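Local coordinates for protein trichothecene 3-O-acetyltransferase (Gibberella zeae, PDB 2RKV) that probably transfers the acetyl group of acetyl-CoA to the 3-hydroxyl of trichothecene mycotoxins such as T-2 and deoxynivalenol, as a member of the BAHD acyltransferase superfamily, at residues 18-22 with 117-123; 80-84 with 136-140; 105-111 with 398-404. All blocks are in the same frame, centred on the assembly; numbering follows the deposited sequence.

Interaction 1. Residues 18-22 with 117-123. With ZBA (12,13-Epoxytrichothec-9-ene-3,4,8,15-tetrol-4,15-diacetate-8-isovalerate), chain D.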
loop_
_atom_site.group_PDB
_atom_site.type_symbol
_atom_site.label_atom_id
_atom_site.label_comp_id
_atom_site.label_asym_id
_atom_site.label_seq_id
_atom_site.Cartn_x
_atom_site.Cartn_y
_atom_site.Cartn_z
ATOM N N SER A 18 6.006 -11.359 5.252
ATOM C CA SER A 18 5.048 -12.408 4.863
ATOM C C SER A 18 3.967 -11.944 3.865
ATOM O O SER A 18 3.103 -12.737 3.451
ATOM C CB SER A 18 4.378 -12.993 6.114
ATOM O OG SER A 18 3.683 -11.985 6.831
ATOM N N ILE A 19 4.035 -10.677 3.470
ATOM C CA ILE A 19 2.975 -10.021 2.704
ATOM C C ILE A 19 3.446 -9.641 1.301
ATOM O O ILE A 19 4.602 -9.264 1.116
ATOM C CB ILE A 19 2.494 -8.738 3.437
ATOM C CG1 ILE A 19 1.722 -9.101 4.713
ATOM C CG2 ILE A 19 1.635 -7.860 2.528
ATOM C CD1 ILE A 19 1.423 -7.890 5.605
ATOM N N TYR A 20 2.535 -9.745 0.335
ATOM C CA TYR A 20 2.714 -9.157 -0.989
ATOM C C TYR A 20 1.722 -8.026 -1.234
ATOM O O TYR A 20 0.509 -8.195 -1.039
ATOM C CB TYR A 20 2.572 -10.216 -2.082
ATOM C CG TYR A 20 3.840 -11.001 -2.295
ATOM C CD1 TYR A 20 4.154 -12.092 -1.489
ATOM C CD2 TYR A 20 4.742 -10.630 -3.295
ATOM C CE1 TYR A 20 5.340 -12.811 -1.682
ATOM C CE2 TYR A 20 5.926 -11.344 -3.501
ATOM C CZ TYR A 20 6.220 -12.420 -2.689
ATOM O OH TYR A 20 7.391 -13.114 -2.896
ATOM N N THR A 21 2.241 -6.874 -1.662
ATOM C CA THR A 21 1.401 -5.752 -2.088
ATOM C C THR A 21 1.005 -5.932 -3.547
ATOM O O THR A 21 1.878 -6.076 -4.407
ATOM C CB THR A 21 2.139 -4.403 -1.956
ATOM O OG1 THR A 21 2.574 -4.224 -0.601
ATOM C CG2 THR A 21 1.226 -3.238 -2.373
ATOM N N GLN A 22 -0.301 -5.912 -3.824
ATOM C CA GLN A 22 -0.813 -6.064 -5.191
ATOM C C GLN A 22 -1.415 -4.765 -5.708
ATOM O O GLN A 22 -2.034 -4.014 -4.961
ATOM C CB GLN A 22 -1.901 -7.143 -5.263
ATOM C CG GLN A 22 -1.544 -8.473 -4.612
ATOM C CD GLN A 22 -2.779 -9.277 -4.267
ATOM O OE1 GLN A 22 -3.836 -8.710 -3.963
ATOM N NE2 GLN A 22 -2.656 -10.601 -4.294
ATOM N N ALA A 117 -4.316 -12.056 -9.859
ATOM C CA ALA A 117 -2.992 -11.861 -9.248
ATOM C C ALA A 117 -2.167 -13.155 -9.271
ATOM O O ALA A 117 -2.735 -14.248 -9.182
ATOM C CB ALA A 117 -3.122 -11.333 -7.818
ATOM N N PRO A 118 -0.827 -13.037 -9.383
ATOM C CA PRO A 118 0.049 -14.220 -9.441
ATOM C C PRO A 118 0.315 -14.888 -8.088
ATOM O O PRO A 118 0.815 -16.019 -8.046
ATOM C CB PRO A 118 1.351 -13.654 -10.014
ATOM C CG PRO A 118 1.371 -12.244 -9.550
ATOM C CD PRO A 118 -0.060 -11.779 -9.497
ATOM N N ARG A 119 -0.012 -14.200 -6.998
ATOM C CA ARG A 119 0.186 -14.724 -5.649
ATOM C C ARG A 119 -0.734 -13.955 -4.703
ATOM O O ARG A 119 -1.016 -12.785 -4.933
ATOM C CB ARG A 119 1.652 -14.559 -5.212
ATOM C CG ARG A 119 1.925 -14.995 -3.772
ATOM C CD ARG A 119 3.389 -15.309 -3.564
ATOM N NE ARG A 119 3.700 -15.634 -2.175
ATOM C CZ ARG A 119 4.817 -16.244 -1.779
ATOM N NH1 ARG A 119 5.025 -16.487 -0.494
ATOM N NH2 ARG A 119 5.722 -16.626 -2.672
ATOM N N LYS A 120 -1.195 -14.615 -3.646
ATOM C CA LYS A 120 -2.070 -13.953 -2.673
ATOM C C LYS A 120 -1.327 -12.898 -1.860
ATOM O O LYS A 120 -0.105 -12.962 -1.700
ATOM C CB LYS A 120 -2.724 -14.982 -1.750
ATOM C CG LYS A 120 -3.774 -15.835 -2.456
ATOM C CD LYS A 120 -4.290 -16.970 -1.566
ATOM C CE LYS A 120 -5.017 -16.435 -0.336
ATOM N NZ LYS A 120 -6.295 -15.754 -0.693
ATOM N N THR A 121 -2.078 -11.920 -1.357
ATOM C CA THR A 121 -1.548 -10.890 -0.474
ATOM C C THR A 121 -0.999 -11.478 0.830
ATOM O O THR A 121 0.103 -11.129 1.273
ATOM C CB THR A 121 -2.645 -9.865 -0.141
ATOM O OG1 THR A 121 -3.016 -9.162 -1.333
ATOM C CG2 THR A 121 -2.152 -8.875 0.904
ATOM N N LEU A 122 -1.783 -12.365 1.438
ATOM C CA LEU A 122 -1.449 -12.936 2.729
ATOM C C LEU A 122 -0.839 -14.327 2.569
ATOM O O LEU A 122 -1.062 -14.979 1.546
ATOM C CB LEU A 122 -2.698 -12.979 3.623
ATOM C CG LEU A 122 -3.365 -11.618 3.867
ATOM C CD1 LEU A 122 -4.706 -11.761 4.603
ATOM C CD2 LEU A 122 -2.436 -10.630 4.596
ATOM N N PRO A 123 -0.054 -14.779 3.575
ATOM C CA PRO A 123 0.561 -16.109 3.547
ATOM C C PRO A 123 -0.468 -17.208 3.819
ATOM O O PRO A 123 -0.402 -17.892 4.848
ATOM C CB PRO A 123 1.599 -16.036 4.671
ATOM C CG PRO A 123 1.021 -15.066 5.642
ATOM C CD PRO A 123 0.321 -14.029 4.794
HETATM O O18 ZBA D . -2.657 -5.676 8.618
HETATM C C44 ZBA D . -1.799 -6.321 8.171
HETATM C C45 ZBA D . -1.278 -7.596 8.727
HETATM C C46 ZBA D . -1.739 -8.747 7.961
HETATM C C48 ZBA D . -3.179 -8.807 7.956
HETATM C C47 ZBA D . -1.376 -10.107 8.472
HETATM O O17 ZBA D . -1.193 -5.971 7.032
HETATM C C31 ZBA D . -1.691 -4.899 6.218
HETATM C C30 ZBA D . -1.181 -3.571 6.668
HETATM C C32 ZBA D . -1.340 -5.264 4.825
HETATM C C39 ZBA D . -1.988 -6.540 4.336
HETATM C C33 ZBA D . -0.515 -4.554 4.119
HETATM C C34 ZBA D . 0.137 -3.310 4.588
HETATM O O10 ZBA D . -0.670 -2.249 4.040
HETATM C C29 ZBA D . 0.184 -3.155 6.120
HETATM C C38 ZBA D . 1.258 -4.092 6.662
HETATM O O12 ZBA D . 0.958 -4.471 7.996
HETATM C C40 ZBA D . 1.909 -4.611 8.905
HETATM C C41 ZBA D . 1.310 -5.043 10.223
HETATM O O13 ZBA D . 3.021 -4.421 8.768
HETATM C C28 ZBA D . 0.543 -1.651 6.480
HETATM C C37 ZBA D . 0.778 -1.406 7.983
HETATM C C35 ZBA D . -0.564 -0.785 5.893
HETATM C C25 ZBA D . -0.347 -0.948 4.434
HETATM C C36 ZBA D . -1.690 -0.182 6.548
HETATM O O11 ZBA D . -0.524 0.578 6.338
HETATM C C27 ZBA D . 1.737 -1.165 5.591
HETATM C C26 ZBA D . 1.113 -0.649 4.308
HETATM O O16 ZBA D . 1.681 -1.208 3.157
HETATM O O14 ZBA D . 2.301 -0.046 6.282
HETATM C C42 ZBA D . 3.558 0.374 6.205
HETATM O O15 ZBA D . 3.956 1.316 6.810
HETATM C C43 ZBA D . 4.321 -0.414 5.273
HETATM O O HOH W 1 3.309 -14.399 1.485
#
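Residues 18-20 and 121-123 run in opposite directions. They draw together from Ser18 and Pro123 to Tyr20 and Thr121, whose CA atoms are 4.6 Å apart. Tyr20 N donates to Thr121 O at 3.0 Å, and the bond is nearly straight (168°). Ile19 CA also faces Thr121 O, and Thr121 CA faces Tyr20 O. These are CA-H...O contacts. Tyr20 O is buried and has no conventional hydrogen-bond partner in the model.

Arg119 is extended from CG to NE and lies across one face of the Tyr20 ring. Its CD makes a CH-pi contact, 4.1 Å from the ring centroid. NE comes to 3.3 Å from Tyr20 CE1, at the rim, with the two planes turned 36° apart. Carbonyl oxygens fix both polar ends: Arg119 NH2 binds Pro133 O, and Tyr20 OH binds Pro135 O. Gln22 reaches the loop with a chain that is extended beyond CG. Its NE2 donates to Arg119 O at 2.8 Å, with the acceptor close to the amide plane. Gln22 OE1 and Thr121 OG1 both bond to the guanidinium of Arg402, which ties strand and loop together. A water bridges Ser18 O and, weakly, Arg119 NH1.

Ile19 and Leu122 belong to the T-2 toxin pocket. Ile19 CD1 lies 3.5 Å from ester oxygen O17 of the toxin. Leu122 CD2 lies 3.9 Å from C48 of its isovalerate tail. The contact thus forms part of the pocket wall. Strand 20-28 runs between strands 147-155 and 399-401 of a mixed sheet. The loop 117-123 leaves helix 113-116 and packs against the start of this strand.

Interaction 2. Residues 80-84 with 136-140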
loop_
_atom_site.group_PDB
_atom_site.type_symbol
_atom_site.label_atom_id
_atom_site.label_comp_id
_atom_site.label_asym_id
_atom_site.label_seq_id
_atom_site.Cartn_x
_atom_site.Cartn_y
_atom_site.Cartn_z
ATOM N N ASP A 80 16.190 -15.928 -14.018
ATOM C CA ASP A 80 16.803 -14.982 -14.961
ATOM C C ASP A 80 16.028 -13.670 -15.089
ATOM O O ASP A 80 16.619 -12.593 -15.195
ATOM C CB ASP A 80 16.956 -15.625 -16.349
ATOM C CG ASP A 80 18.041 -16.690 -16.387
ATOM O OD1 ASP A 80 18.866 -16.760 -15.451
ATOM O OD2 ASP A 80 18.068 -17.457 -17.371
ATOM N N VAL A 81 14.702 -13.781 -15.084
ATOM C CA VAL A 81 13.812 -12.632 -15.187
ATOM C C VAL A 81 12.704 -12.745 -14.134
ATOM O O VAL A 81 12.445 -13.846 -13.626
ATOM C CB VAL A 81 13.189 -12.526 -16.607
ATOM C CG1 VAL A 81 14.278 -12.293 -17.657
ATOM C CG2 VAL A 81 12.352 -13.768 -16.937
ATOM N N PRO A 82 12.057 -11.612 -13.780
ATOM C CA PRO A 82 10.892 -11.745 -12.900
ATOM C C PRO A 82 9.809 -12.568 -13.591
ATOM O O PRO A 82 9.647 -12.455 -14.808
ATOM C CB PRO A 82 10.411 -10.300 -12.734
ATOM C CG PRO A 82 11.593 -9.457 -13.058
ATOM C CD PRO A 82 12.301 -10.205 -14.144
ATOM N N ARG A 83 9.101 -13.395 -12.826
ATOM C CA ARG A 83 8.057 -14.261 -13.380
ATOM C C ARG A 83 6.822 -13.476 -13.790
ATOM O O ARG A 83 6.273 -12.710 -12.986
ATOM C CB ARG A 83 7.627 -15.311 -12.357
ATOM C CG ARG A 83 8.674 -16.374 -12.049
ATOM C CD ARG A 83 8.200 -17.266 -10.915
ATOM N NE ARG A 83 9.047 -18.448 -10.767
ATOM C CZ ARG A 83 8.806 -19.451 -9.925
ATOM N NH1 ARG A 83 7.738 -19.426 -9.136
ATOM N NH2 ARG A 83 9.636 -20.482 -9.870
ATOM N N VAL A 84 6.390 -13.674 -15.033
ATOM C CA VAL A 84 5.067 -13.219 -15.471
ATOM C C VAL A 84 4.208 -14.428 -15.840
ATOM O O VAL A 84 4.676 -15.371 -16.482
ATOM C CB VAL A 84 5.120 -12.158 -16.623
ATOM C CG1 VAL A 84 5.659 -12.747 -17.911
ATOM C CG2 VAL A 84 3.733 -11.519 -16.851
ATOM N N VAL A 136 10.985 -11.318 -5.474
ATOM C CA VAL A 136 10.940 -9.890 -5.192
ATOM C C VAL A 136 9.701 -9.256 -5.839
ATOM O O VAL A 136 8.976 -8.486 -5.194
ATOM C CB VAL A 136 12.231 -9.189 -5.674
ATOM C CG1 VAL A 136 12.054 -7.672 -5.706
ATOM C CG2 VAL A 136 13.381 -9.564 -4.766
ATOM N N ILE A 137 9.481 -9.576 -7.109
ATOM C CA ILE A 137 8.280 -9.118 -7.821
ATOM C C ILE A 137 7.685 -10.232 -8.661
ATOM O O ILE A 137 8.392 -11.119 -9.130
ATOM C CB ILE A 137 8.508 -7.865 -8.719
ATOM C CG1 ILE A 137 9.715 -8.033 -9.648
ATOM C CG2 ILE A 137 8.606 -6.597 -7.883
ATOM C CD1 ILE A 137 9.681 -7.094 -10.852
ATOM N N LEU A 138 6.362 -10.203 -8.811
ATOM C CA LEU A 138 5.648 -11.159 -9.647
ATOM C C LEU A 138 4.626 -10.400 -10.470
ATOM O O LEU A 138 4.033 -9.438 -9.981
ATOM C CB LEU A 138 4.935 -12.218 -8.799
ATOM C CG LEU A 138 5.787 -13.220 -8.014
ATOM C CD1 LEU A 138 4.930 -13.969 -7.010
ATOM C CD2 LEU A 138 6.476 -14.209 -8.947
ATOM N N LEU A 139 4.420 -10.830 -11.715
ATOM C CA LEU A 139 3.506 -10.132 -12.632
ATOM C C LEU A 139 2.465 -11.089 -13.215
ATOM O O LEU A 139 2.722 -12.280 -13.360
ATOM C CB LEU A 139 4.315 -9.486 -13.756
ATOM C CG LEU A 139 5.348 -8.542 -13.118
ATOM C CD1 LEU A 139 6.781 -9.057 -13.285
ATOM C CD2 LEU A 139 5.165 -7.093 -13.529
ATOM N N GLN A 140 1.288 -10.560 -13.539
ATOM C CA GLN A 140 0.269 -11.335 -14.235
ATOM C C GLN A 140 -0.396 -10.463 -15.289
ATOM O O GLN A 140 -0.817 -9.333 -15.005
ATOM C CB GLN A 140 -0.761 -11.911 -13.254
ATOM C CG GLN A 140 -1.768 -12.880 -13.907
ATOM C CD GLN A 140 -2.287 -13.917 -12.936
ATOM O OE1 GLN A 140 -1.514 -14.538 -12.209
ATOM N NE2 GLN A 140 -3.608 -14.116 -12.924
HETATM O O HOH W 2 9.798 -13.338 -10.053
HETATM O O HOH W 3 4.107 -14.258 -11.803
#
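The puckered ring of Pro82 turns CB and CG to Leu139 and Ile137. Pro82 CB is 3.9 Å from Leu139 CD1. In one of the two deposited conformers of Ile137, its side chain runs beside Pro82 in the same direction. The planar group of Arg83, its guanidinium, leads away from the other strand, and its NH2 forms a salt bridge with Glu79.

The backbones pair in parallel, with Val84 beside Leu139. Leu139 N donates to Arg83 O at 2.9 Å. Val84 CA adds a CA-H...O contact to Leu139 O. Nearer the start of the pair the strands splay, and water takes over. One water accepts from Arg83 N and donates to Ile137 O. A second water donates to both Arg83 O and Leu139 O, so Arg83 O receives two hydrogen bonds.

Side chains pack on both faces of the sheet. On one face, Val84 holds CG1 between its backbone N and carbonyl carbon (chi1 67°), which points CG2 at Leu139 CB, 3.7 Å away. On the other, the aliphatic part of Arg83 lies alongside Leu138, with Arg83 CB 3.8 Å from Leu138 CD2. This is the frayed start of a parallel strand pair: one direct bond, with a water bridging where Arg83 N and Ile137 O stand 4.4 Å apart.

Strand 83-88 forms one margin of the five-stranded mixed sheet, and 137-144 is its inner neighbour. Helix 35-52 packs over the face that carries Pro82, Val84 and Leu139. Beyond 137-144, strand 147-155 continues the sheet.

Interaction 3. Residues 105-111 with 398-404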
loop_
_atom_site.group_PDB
_atom_site.type_symbol
_atom_site.label_atom_id
_atom_site.label_comp_id
_atom_site.label_asym_id
_atom_site.label_seq_id
_atom_site.Cartn_x
_atom_site.Cartn_y
_atom_site.Cartn_z
ATOM N N GLY A 105 -18.404 0.487 -12.387
ATOM C CA GLY A 105 -17.447 1.486 -11.902
ATOM C C GLY A 105 -16.175 0.908 -11.300
ATOM O O GLY A 105 -15.605 1.476 -10.364
ATOM N N TYR A 106 -15.715 -0.215 -11.856
ATOM C CA TYR A 106 -14.460 -0.859 -11.434
ATOM C C TYR A 106 -14.417 -1.241 -9.940
ATOM O O TYR A 106 -13.516 -0.821 -9.200
ATOM C CB TYR A 106 -13.242 0.005 -11.822
ATOM C CG TYR A 106 -13.374 0.695 -13.160
ATOM C CD1 TYR A 106 -13.762 2.037 -13.236
ATOM C CD2 TYR A 106 -13.138 0.009 -14.358
ATOM C CE1 TYR A 106 -13.899 2.682 -14.457
ATOM C CE2 TYR A 106 -13.265 0.651 -15.593
ATOM C CZ TYR A 106 -13.659 1.987 -15.630
ATOM O OH TYR A 106 -13.794 2.656 -16.824
ATOM N N PRO A 107 -15.368 -2.082 -9.492
ATOM C CA PRO A 107 -15.395 -2.471 -8.081
ATOM C C PRO A 107 -14.265 -3.413 -7.693
ATOM O O PRO A 107 -13.771 -4.181 -8.529
ATOM C CB PRO A 107 -16.744 -3.190 -7.941
ATOM C CG PRO A 107 -17.004 -3.738 -9.280
ATOM C CD PRO A 107 -16.448 -2.732 -10.256
ATOM N N MET A 108 -13.881 -3.363 -6.417
ATOM C CA MET A 108 -12.830 -4.230 -5.897
ATOM C C MET A 108 -13.148 -5.708 -6.117
ATOM O O MET A 108 -12.252 -6.514 -6.382
ATOM C CB MET A 108 -12.611 -3.964 -4.413
ATOM C CG MET A 108 -11.224 -4.346 -3.930
ATOM S SD MET A 108 -11.058 -3.941 -2.196
ATOM C CE MET A 108 -9.268 -3.924 -1.995
ATOM N N ALA A 109 -14.432 -6.051 -6.015
ATOM C CA ALA A 109 -14.883 -7.434 -6.172
ATOM C C ALA A 109 -14.566 -8.018 -7.554
ATOM O O ALA A 109 -14.480 -9.241 -7.702
ATOM C CB ALA A 109 -16.384 -7.542 -5.866
ATOM N N MET A 110 -14.409 -7.154 -8.558
ATOM C CA MET A 110 -14.060 -7.607 -9.914
ATOM C C MET A 110 -12.552 -7.761 -10.144
ATOM O O MET A 110 -12.124 -8.152 -11.238
ATOM C CB MET A 110 -14.673 -6.688 -10.974
ATOM C CG MET A 110 -16.176 -6.905 -11.177
ATOM S SD MET A 110 -16.847 -5.789 -12.409
ATOM C CE MET A 110 -18.592 -6.165 -12.235
ATOM N N PHE A 111 -11.764 -7.449 -9.116
ATOM C CA PHE A 111 -10.319 -7.679 -9.139
ATOM C C PHE A 111 -9.993 -8.738 -8.088
ATOM O O PHE A 111 -9.361 -8.457 -7.066
ATOM C CB PHE A 111 -9.541 -6.378 -8.851
ATOM C CG PHE A 111 -9.712 -5.308 -9.884
ATOM C CD1 PHE A 111 -8.786 -5.166 -10.924
ATOM C CD2 PHE A 111 -10.788 -4.420 -9.818
ATOM C CE1 PHE A 111 -8.931 -4.156 -11.882
ATOM C CE2 PHE A 111 -10.947 -3.414 -10.770
ATOM C CZ PHE A 111 -10.015 -3.274 -11.803
ATOM N N GLU A 398 -7.058 2.725 -17.755
ATOM C CA GLU A 398 -8.430 3.194 -17.612
ATOM C C GLU A 398 -8.797 3.309 -16.133
ATOM O O GLU A 398 -9.575 4.193 -15.737
ATOM C CB GLU A 398 -9.375 2.240 -18.351
ATOM C CG GLU A 398 -10.837 2.571 -18.212
ATOM C CD GLU A 398 -11.693 1.838 -19.232
ATOM O OE1 GLU A 398 -11.257 1.697 -20.395
ATOM O OE2 GLU A 398 -12.803 1.409 -18.867
ATOM N N THR A 399 -8.231 2.408 -15.329
ATOM C CA THR A 399 -8.299 2.489 -13.874
ATOM C C THR A 399 -7.092 1.796 -13.240
ATOM O O THR A 399 -6.401 1.002 -13.890
ATOM C CB THR A 399 -9.626 1.918 -13.284
ATOM O OG1 THR A 399 -9.772 2.355 -11.921
ATOM C CG2 THR A 399 -9.656 0.374 -13.327
ATOM N N VAL A 400 -6.855 2.113 -11.969
ATOM C CA VAL A 400 -5.766 1.535 -11.187
ATOM C C VAL A 400 -6.368 1.158 -9.841
ATOM O O VAL A 400 -6.729 2.032 -9.053
ATOM C CB VAL A 400 -4.615 2.545 -10.974
ATOM C CG1 VAL A 400 -3.499 1.917 -10.152
ATOM C CG2 VAL A 400 -4.094 3.064 -12.325
ATOM N N ARG A 401 -6.508 -0.139 -9.599
ATOM C CA ARG A 401 -7.234 -0.642 -8.431
ATOM C C ARG A 401 -6.486 -1.757 -7.709
ATOM O O ARG A 401 -5.820 -2.588 -8.341
ATOM C CB ARG A 401 -8.617 -1.183 -8.838
ATOM C CG ARG A 401 -9.522 -0.213 -9.599
ATOM C CD ARG A 401 -9.946 0.984 -8.738
ATOM N NE ARG A 401 -11.371 1.270 -8.907
ATOM C CZ ARG A 401 -11.914 2.485 -8.933
ATOM N NH1 ARG A 401 -11.160 3.579 -8.846
ATOM N NH2 ARG A 401 -13.232 2.606 -9.070
ATOM N N ARG A 402 -6.604 -1.775 -6.382
ATOM C CA ARG A 402 -6.069 -2.868 -5.597
ATOM C C ARG A 402 -6.997 -4.082 -5.652
ATOM O O ARG A 402 -8.212 -3.948 -5.416
ATOM C CB ARG A 402 -5.872 -2.460 -4.135
ATOM C CG ARG A 402 -4.850 -3.350 -3.470
ATOM C CD ARG A 402 -5.110 -3.678 -2.005
ATOM N NE ARG A 402 -3.973 -4.459 -1.509
ATOM C CZ ARG A 402 -3.771 -5.753 -1.778
ATOM N NH1 ARG A 402 -4.649 -6.442 -2.505
ATOM N NH2 ARG A 402 -2.685 -6.364 -1.318
ATOM N N PRO A 403 -6.438 -5.277 -5.937
ATOM C CA PRO A 403 -7.245 -6.504 -5.812
ATOM C C PRO A 403 -7.879 -6.728 -4.436
ATOM O O PRO A 403 -7.299 -6.394 -3.393
ATOM C CB PRO A 403 -6.228 -7.621 -6.106
ATOM C CG PRO A 403 -5.270 -6.962 -7.077
ATOM C CD PRO A 403 -5.085 -5.582 -6.441
ATOM N N ILE A 404 -9.074 -7.303 -4.451
ATOM C CA ILE A 404 -9.716 -7.752 -3.224
ATOM C C ILE A 404 -8.992 -8.983 -2.662
ATOM O O ILE A 404 -8.507 -9.837 -3.414
ATOM C CB ILE A 404 -11.231 -8.038 -3.452
ATOM C CG1 ILE A 404 -11.988 -8.086 -2.121
ATOM C CG2 ILE A 404 -11.452 -9.310 -4.287
ATOM C CD1 ILE A 404 -13.506 -7.972 -2.276
#
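Phe111 lays one face of its ring over the aliphatic start of Arg401. Arg401 CB makes a CH-pi contact 3.9 Å from the ring centroid, and CG also touches the rim. Arg401 lies on strand 399-401, which forms one margin of the five-stranded mixed sheet. Though far from it in sequence, this strand pairs with 20-28 and so joins the late part of the protein to the N-terminal sheet. Facing it is the turn that follows helix 98-104, which ends at Gly105 in a Schellman motif.

The Arg401 chain bends at chi2 (-66°) and again at chi3, and this turns the guanidinium back toward the helix end. NE donates to Tyr106 O at 3.0 Å, almost straight and within the guanidinium plane. NH2 adds weak bonds to Gly105 O and Tyr106 O. One guanidinium therefore grips two successive carbonyls at the exit of the helix.

Tyr106 is held at its ring and at its hydroxyl. Thr399 CB sits over one ring face, 4.1 Å from the centroid. Tyr106 OH donates to Glu398 OE2 at 2.6 Å, meeting the oxygen on its anti side, with ring and carboxylate planes 80° apart. Glu398 OE2 also forms a salt bridge with Arg102 of helix 98-104, so the tyrosine hydroxyl and Arg102 both meet this one oxygen.

At the other end, extended Met108 slips beside Ile404, with Met108 CG 3.7 Å from Ile404 CB. Met108 CE reaches Pro403 O. Ile404 N donates to Phe111 O at 2.9 Å.

All three contacts reach the same mixed sheet at different strands. Interaction 2 joins its margin at 83-88 to the next strand, interaction 3 involves the opposite margin at 399-401, and interaction 1 lies on 20-28 between them. Interactions 1 and 2 are largely buried, interaction 3 partly so. Interaction 2 relies on apolar packing and a strand pairing bridged by two waters. Interaction 1 holds its loop by backbone and glutamine bonds to carbonyls, interaction 3 by an arginine gripping carbonyls at a helix end. Arg402 of interaction 3 probably hydrogen-bonds to Gln22 and Thr121 of interaction 1. Interactions 1 and 2 meet where Pro118 and Arg119 pack on Leu138. Interaction 1 alone touches the bound toxin.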